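Local structure of single-stranded DNA-binding protein (Enterobacter phage Enc34, 5ODK) at residues A[69-74]-A[160-165]; A[33-38]-A[119-124]. The protein probably binds single-stranded DNA through an OB fold during phage DNA replication. All blocks are in the same frame, centred on the assembly; numbering follows the deposited sequence.

Interaction 1: residues A[69-74]-A[160-165]; sequences EQIELT and KRINAN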
loop_
_atom_site.group_PDB
_atom_site.type_symbol
_atom_site.label_atom_id
_atom_site.label_comp_id
_atom_site.label_asym_id
_atom_site.label_seq_id
_atom_site.Cartn_x
_atom_site.Cartn_y
_atom_site.Cartn_z
ATOM N N GLU A 69 -8.175 10.259 -6.506
ATOM C CA GLU A 69 -8.070 11.711 -6.341
ATOM C C GLU A 69 -6.666 12.133 -5.916
ATOM O O GLU A 69 -6.093 13.079 -6.402
ATOM C CB GLU A 69 -9.102 12.207 -5.347
ATOM C CG GLU A 69 -10.516 12.084 -5.903
ATOM C CD GLU A 69 -11.643 12.126 -4.908
ATOM O OE1 GLU A 69 -11.421 12.283 -3.706
ATOM O OE2 GLU A 69 -12.805 12.015 -5.363
ATOM N N GLN A 70 -6.073 11.373 -5.010
ATOM C CA GLN A 70 -4.727 11.682 -4.525
ATOM C C GLN A 70 -3.678 11.419 -5.602
ATOM O O GLN A 70 -2.689 12.146 -5.677
ATOM C CB GLN A 70 -4.392 10.907 -3.251
ATOM C CG GLN A 70 -5.336 11.284 -2.118
ATOM C CD GLN A 70 -5.275 12.748 -1.747
ATOM O OE1 GLN A 70 -4.214 13.296 -1.507
ATOM N NE2 GLN A 70 -6.425 13.413 -1.793
ATOM N N ILE A 71 -3.900 10.404 -6.441
ATOM C CA ILE A 71 -3.046 10.202 -7.610
ATOM C C ILE A 71 -3.067 11.421 -8.554
ATOM O O ILE A 71 -2.011 11.860 -9.011
ATOM C CB ILE A 71 -3.436 8.900 -8.331
ATOM C CG1 ILE A 71 -2.935 7.719 -7.520
ATOM C CG2 ILE A 71 -2.902 8.846 -9.763
ATOM C CD1 ILE A 71 -3.462 6.391 -8.010
ATOM N N GLU A 72 -4.252 12.001 -8.792
ATOM C CA GLU A 72 -4.334 13.189 -9.624
ATOM C C GLU A 72 -3.591 14.372 -9.014
ATOM O O GLU A 72 -2.898 15.105 -9.708
ATOM C CB GLU A 72 -5.799 13.537 -9.961
ATOM C CG GLU A 72 -6.462 12.477 -10.810
ATOM C CD GLU A 72 -5.713 12.209 -12.121
ATOM O OE1 GLU A 72 -5.465 13.166 -12.876
ATOM O OE2 GLU A 72 -5.350 11.041 -12.379
ATOM N N LEU A 73 -3.696 14.537 -7.699
ATOM C CA LEU A 73 -3.004 15.627 -7.018
ATOM C C LEU A 73 -1.488 15.447 -7.158
ATOM O O LEU A 73 -0.720 16.407 -7.325
ATOM C CB LEU A 73 -3.409 15.649 -5.556
ATOM C CG LEU A 73 -2.819 16.715 -4.659
ATOM C CD1 LEU A 73 -3.219 18.103 -5.125
ATOM C CD2 LEU A 73 -3.247 16.467 -3.210
ATOM N N THR A 74 -1.062 14.195 -7.041
ATOM C CA THR A 74 0.361 13.894 -7.083
ATOM C C THR A 74 0.917 14.193 -8.487
ATOM O O THR A 74 1.992 14.761 -8.631
ATOM C CB THR A 74 0.583 12.429 -6.702
ATOM O OG1 THR A 74 0.046 12.207 -5.399
ATOM C CG2 THR A 74 2.071 12.072 -6.652
ATOM N N LYS A 160 7.559 7.292 -16.622
ATOM C CA LYS A 160 6.811 8.213 -15.806
ATOM C C LYS A 160 5.792 7.419 -14.998
ATOM O O LYS A 160 5.005 6.672 -15.566
ATOM C CB LYS A 160 6.072 9.214 -16.675
ATOM C CG LYS A 160 6.974 10.138 -17.474
ATOM C CD LYS A 160 6.182 11.052 -18.432
ATOM C CE LYS A 160 7.016 12.008 -19.268
ATOM N NZ LYS A 160 6.136 12.671 -20.283
ATOM N N ARG A 161 5.849 7.544 -13.668
ATOM C CA ARG A 161 5.070 6.678 -12.777
ATOM C C ARG A 161 4.488 7.482 -11.636
ATOM O O ARG A 161 5.061 8.519 -11.223
ATOM C CB ARG A 161 5.932 5.538 -12.176
ATOM C CG ARG A 161 6.499 4.521 -13.171
ATOM C CD ARG A 161 7.334 3.438 -12.458
ATOM N NE ARG A 161 7.648 2.240 -13.283
ATOM C CZ ARG A 161 8.680 2.101 -14.129
ATOM N NH1 ARG A 161 9.577 3.062 -14.315
ATOM N NH2 ARG A 161 8.823 0.970 -14.813
ATOM N N ILE A 162 3.385 6.974 -11.076
ATOM C CA ILE A 162 2.977 7.380 -9.736
ATOM C C ILE A 162 3.142 6.128 -8.867
ATOM O O ILE A 162 2.496 5.111 -9.083
ATOM C CB ILE A 162 1.537 7.911 -9.629
ATOM C CG1 ILE A 162 1.302 9.094 -10.615
ATOM C CG2 ILE A 162 1.228 8.328 -8.202
ATOM C CD1 ILE A 162 2.163 10.316 -10.367
ATOM N N ASN A 163 4.039 6.240 -7.900
ATOM C CA ASN A 163 4.409 5.169 -6.993
ATOM C C ASN A 163 3.783 5.434 -5.641
ATOM O O ASN A 163 3.245 6.516 -5.376
ATOM C CB ASN A 163 5.934 5.144 -6.861
ATOM C CG ASN A 163 6.636 4.830 -8.131
ATOM O OD1 ASN A 163 6.173 4.010 -8.911
ATOM N ND2 ASN A 163 7.725 5.562 -8.386
ATOM N N ALA A 164 3.894 4.454 -4.733
ATOM C CA ALA A 164 3.410 4.604 -3.362
ATOM C C ALA A 164 4.540 4.266 -2.368
ATOM O O ALA A 164 5.120 3.170 -2.433
ATOM C CB ALA A 164 2.221 3.714 -3.095
ATOM N N ASN A 165 4.831 5.203 -1.493
ATOM C CA ASN A 165 5.691 4.938 -0.341
ATOM C C ASN A 165 4.928 4.078 0.648
ATOM O O ASN A 165 3.770 4.319 0.943
ATOM C CB ASN A 165 6.104 6.233 0.360
ATOM C CG ASN A 165 7.234 6.948 -0.328
ATOM O OD1 ASN A 165 8.192 6.295 -0.728
ATOM N ND2 ASN A 165 7.115 8.273 -0.474
#
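I162 reaches from its strand against one flank of helix 61-76, where T74 and I71, one turn apart, receive it. The closer approach is to T74. Its methyl CG2 lies 4.1 Å from I162 CD1 and equally close to I162 CG2, so that one methyl sits against two branches of the isoleucine. The two side chains run past each other in opposite directions and meet flank to flank. In T74 a chi1 of -58° sets OG1 beside the backbone N and CG2 anti to it, which turns the methyl to the strand and leaves the hydroxyl on the helix side. There OG1 bonds back to the carbonyl O of Q70 at 2.7 Å, 33° out of the carbonyl plane. The same oxygen takes the amide of T74 from the opposite face, so two donors grip it and the hydroxyl is paired within its own helix. I71 stands slightly further off: its CG1 stops 4.3 Å from I162 CG2, and I71 also packs on F91. Beyond these three residues the character changes. E72 leaves the helix backbone pointing away from the strand and forms a salt bridge with K75, while N163, next to I162, points away from the helix and gives its ND2 to Q154 on strand 144-156. E69 and L73, on the far face of the helix, are open to solvent. No hydrogen bond or charge pair spans the two segments, which bury just 143 Å² between them. Helix and strand are therefore held here by methyl and methylene packing, while the polar groups named find their partners elsewhere than across the contact, so directional bonding contributes nothing to the fit across this interface.

Interaction 2: residues A[33-38]-A[119-124]; sequences PHLDKP and PDVLNM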
loop_
_atom_site.group_PDB
_atom_site.type_symbol
_atom_site.label_atom_id
_atom_site.label_comp_id
_atom_site.label_asym_id
_atom_site.label_seq_id
_atom_site.Cartn_x
_atom_site.Cartn_y
_atom_site.Cartn_z
ATOM N N PRO A 33 5.233 -9.870 1.036
ATOM C CA PRO A 33 5.832 -8.946 1.992
ATOM C C PRO A 33 7.357 -9.033 2.039
ATOM O O PRO A 33 7.915 -10.149 2.075
ATOM C CB PRO A 33 5.260 -9.383 3.333
ATOM C CG PRO A 33 4.973 -10.848 3.136
ATOM C CD PRO A 33 4.482 -10.923 1.705
ATOM N N HIS A 34 7.985 -7.865 2.024
ATOM C CA HIS A 34 9.426 -7.687 2.270
ATOM C C HIS A 34 9.579 -6.556 3.237
ATOM O O HIS A 34 9.898 -5.437 2.897
ATOM C CB HIS A 34 10.188 -7.467 0.986
ATOM C CG HIS A 34 10.190 -8.654 0.095
ATOM N ND1 HIS A 34 10.934 -9.786 0.368
ATOM C CD2 HIS A 34 9.487 -8.925 -1.018
ATOM C CE1 HIS A 34 10.723 -10.691 -0.571
ATOM N NE2 HIS A 34 9.855 -10.187 -1.435
ATOM N N LEU A 35 9.293 -6.897 4.489
ATOM C CA LEU A 35 9.284 -5.960 5.612
ATOM C C LEU A 35 10.430 -6.194 6.586
ATOM O O LEU A 35 10.711 -5.350 7.436
ATOM C CB LEU A 35 7.978 -6.048 6.370
ATOM C CG LEU A 35 6.710 -5.854 5.554
ATOM C CD1 LEU A 35 5.489 -6.012 6.440
ATOM C CD2 LEU A 35 6.669 -4.518 4.824
ATOM N N ASP A 36 11.036 -7.365 6.465
ATOM C CA ASP A 36 12.060 -7.818 7.384
ATOM C C ASP A 36 13.410 -7.232 7.077
ATOM O O ASP A 36 14.150 -6.811 8.003
ATOM C CB ASP A 36 12.079 -9.361 7.426
ATOM C CG ASP A 36 12.249 -10.048 6.096
ATOM O OD1 ASP A 36 11.930 -9.467 5.013
ATOM O OD2 ASP A 36 12.650 -11.241 6.109
ATOM N N LYS A 37 13.759 -7.301 5.805
ATOM C CA LYS A 37 15.012 -6.872 5.290
ATOM C C LYS A 37 14.707 -6.373 3.881
ATOM O O LYS A 37 13.794 -6.876 3.179
ATOM C CB LYS A 37 16.049 -8.027 5.271
ATOM C CG LYS A 37 16.460 -8.505 6.662
ATOM C CD LYS A 37 17.507 -9.595 6.667
ATOM C CE LYS A 37 17.716 -10.101 8.085
ATOM N NZ LYS A 37 18.742 -11.163 8.072
ATOM N N PRO A 38 15.492 -5.389 3.432
ATOM C CA PRO A 38 15.214 -4.909 2.090
ATOM C C PRO A 38 15.740 -5.863 1.026
ATOM O O PRO A 38 16.583 -6.715 1.295
ATOM C CB PRO A 38 15.888 -3.538 2.053
ATOM C CG PRO A 38 16.969 -3.614 3.083
ATOM C CD PRO A 38 16.542 -4.613 4.114
ATOM N N PRO A 119 9.317 0.407 7.002
ATOM C CA PRO A 119 8.069 0.973 7.567
ATOM C C PRO A 119 7.868 0.557 9.010
ATOM O O PRO A 119 8.528 -0.399 9.480
ATOM C CB PRO A 119 6.973 0.367 6.717
ATOM C CG PRO A 119 7.583 -0.876 6.171
ATOM C CD PRO A 119 9.064 -0.624 5.994
ATOM N N ASP A 120 7.010 1.258 9.724
ATOM C CA ASP A 120 6.578 0.743 11.003
ATOM C C ASP A 120 5.907 -0.588 10.721
ATOM O O ASP A 120 5.098 -0.697 9.790
ATOM C CB ASP A 120 5.562 1.663 11.690
ATOM C CG ASP A 120 6.104 2.998 12.101
ATOM O OD1 ASP A 120 7.282 3.297 11.968
ATOM O OD2 ASP A 120 5.289 3.809 12.584
ATOM N N VAL A 121 6.209 -1.606 11.530
ATOM C CA VAL A 121 5.599 -2.925 11.398
ATOM C C VAL A 121 5.008 -3.286 12.743
ATOM O O VAL A 121 5.766 -3.477 13.712
ATOM C CB VAL A 121 6.614 -3.991 10.960
ATOM C CG1 VAL A 121 5.939 -5.339 10.831
ATOM C CG2 VAL A 121 7.283 -3.601 9.654
ATOM N N LEU A 122 3.682 -3.350 12.811
ATOM C CA LEU A 122 2.991 -3.569 14.056
ATOM C C LEU A 122 2.311 -4.927 14.041
ATOM O O LEU A 122 1.695 -5.333 13.058
ATOM C CB LEU A 122 1.953 -2.469 14.304
ATOM C CG LEU A 122 2.411 -1.004 14.155
ATOM C CD1 LEU A 122 1.226 -0.095 14.501
ATOM C CD2 LEU A 122 3.624 -0.585 14.931
ATOM N N ASN A 123 2.438 -5.620 15.176
ATOM C CA ASN A 123 1.753 -6.873 15.378
ATOM C C ASN A 123 0.268 -6.635 15.660
ATOM O O ASN A 123 -0.206 -5.495 15.692
ATOM C CB ASN A 123 2.492 -7.703 16.452
ATOM C CG ASN A 123 2.342 -7.156 17.860
ATOM O OD1 ASN A 123 1.534 -6.279 18.133
ATOM N ND2 ASN A 123 3.152 -7.705 18.781
ATOM N N MET A 124 -0.461 -7.719 15.888
ATOM C CA MET A 124 -1.883 -7.616 16.096
ATOM C C MET A 124 -2.287 -6.777 17.315
ATOM O O MET A 124 -3.405 -6.252 17.380
ATOM C CB MET A 124 -2.453 -9.010 16.202
ATOM C CG MET A 124 -3.946 -9.064 16.062
ATOM S SD MET A 124 -4.460 -10.775 15.881
ATOM C CE MET A 124 -3.960 -10.927 14.214
#
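L35, just past the end of strand 28-34, rests its side chain against P119 and V121, and all three residues are buried. The apolar contacts carry everything here. L35 CD2 comes to 4.0 Å from P119 CG, the methyl meeting the CG corner of the ring while the leucine crosses the proline at about a right angle. Nearer the backbone, L35 CB lies 4.2 Å from V121 CG2. The valine sets this branch beside its own backbone N, with CG1 anti to that N (chi1 -180°), so CG2 is the methyl that faces L35. L166 of strand 159-173 touches both L35 and P119, and I135 of helix 132-138 packs on the leucine as well.

Polar bonds lie outside the pair and fix the two backbones separately. H34 is bonded through its backbone to S50, and D120 to L167 and V169; the amide of V121 is taken by the carboxylate of E128. With no hydrogen bond between the segments, this is a small, wholly apolar contact of 131 Å². It sits where strand 120-122 runs parallel to strand 159-173 while the other strands around it pair antiparallel, an arrangement consistent with the closing of the curled sheet in an OB-fold barrel.

From the N terminus the chain passes 33-38 first, then 69-74 on helix 61-76, then 119-124, and finally 160-165. Interaction 2 closes the loop from 33-38 to 119-124, and interaction 1 closes the one from 69-74 to 160-165, so the two loops overlap and cross. Interaction 1 ties the helix to the early part of strand 159-173; interaction 2 ties the turn that follows strand 28-34 to the start of strand 120-122. Strands 120-122 and 159-173 are neighbours in the same sheet, which links the two contacts although their centres lie 23 Å apart, on opposite sides of the chain's centre, without touching.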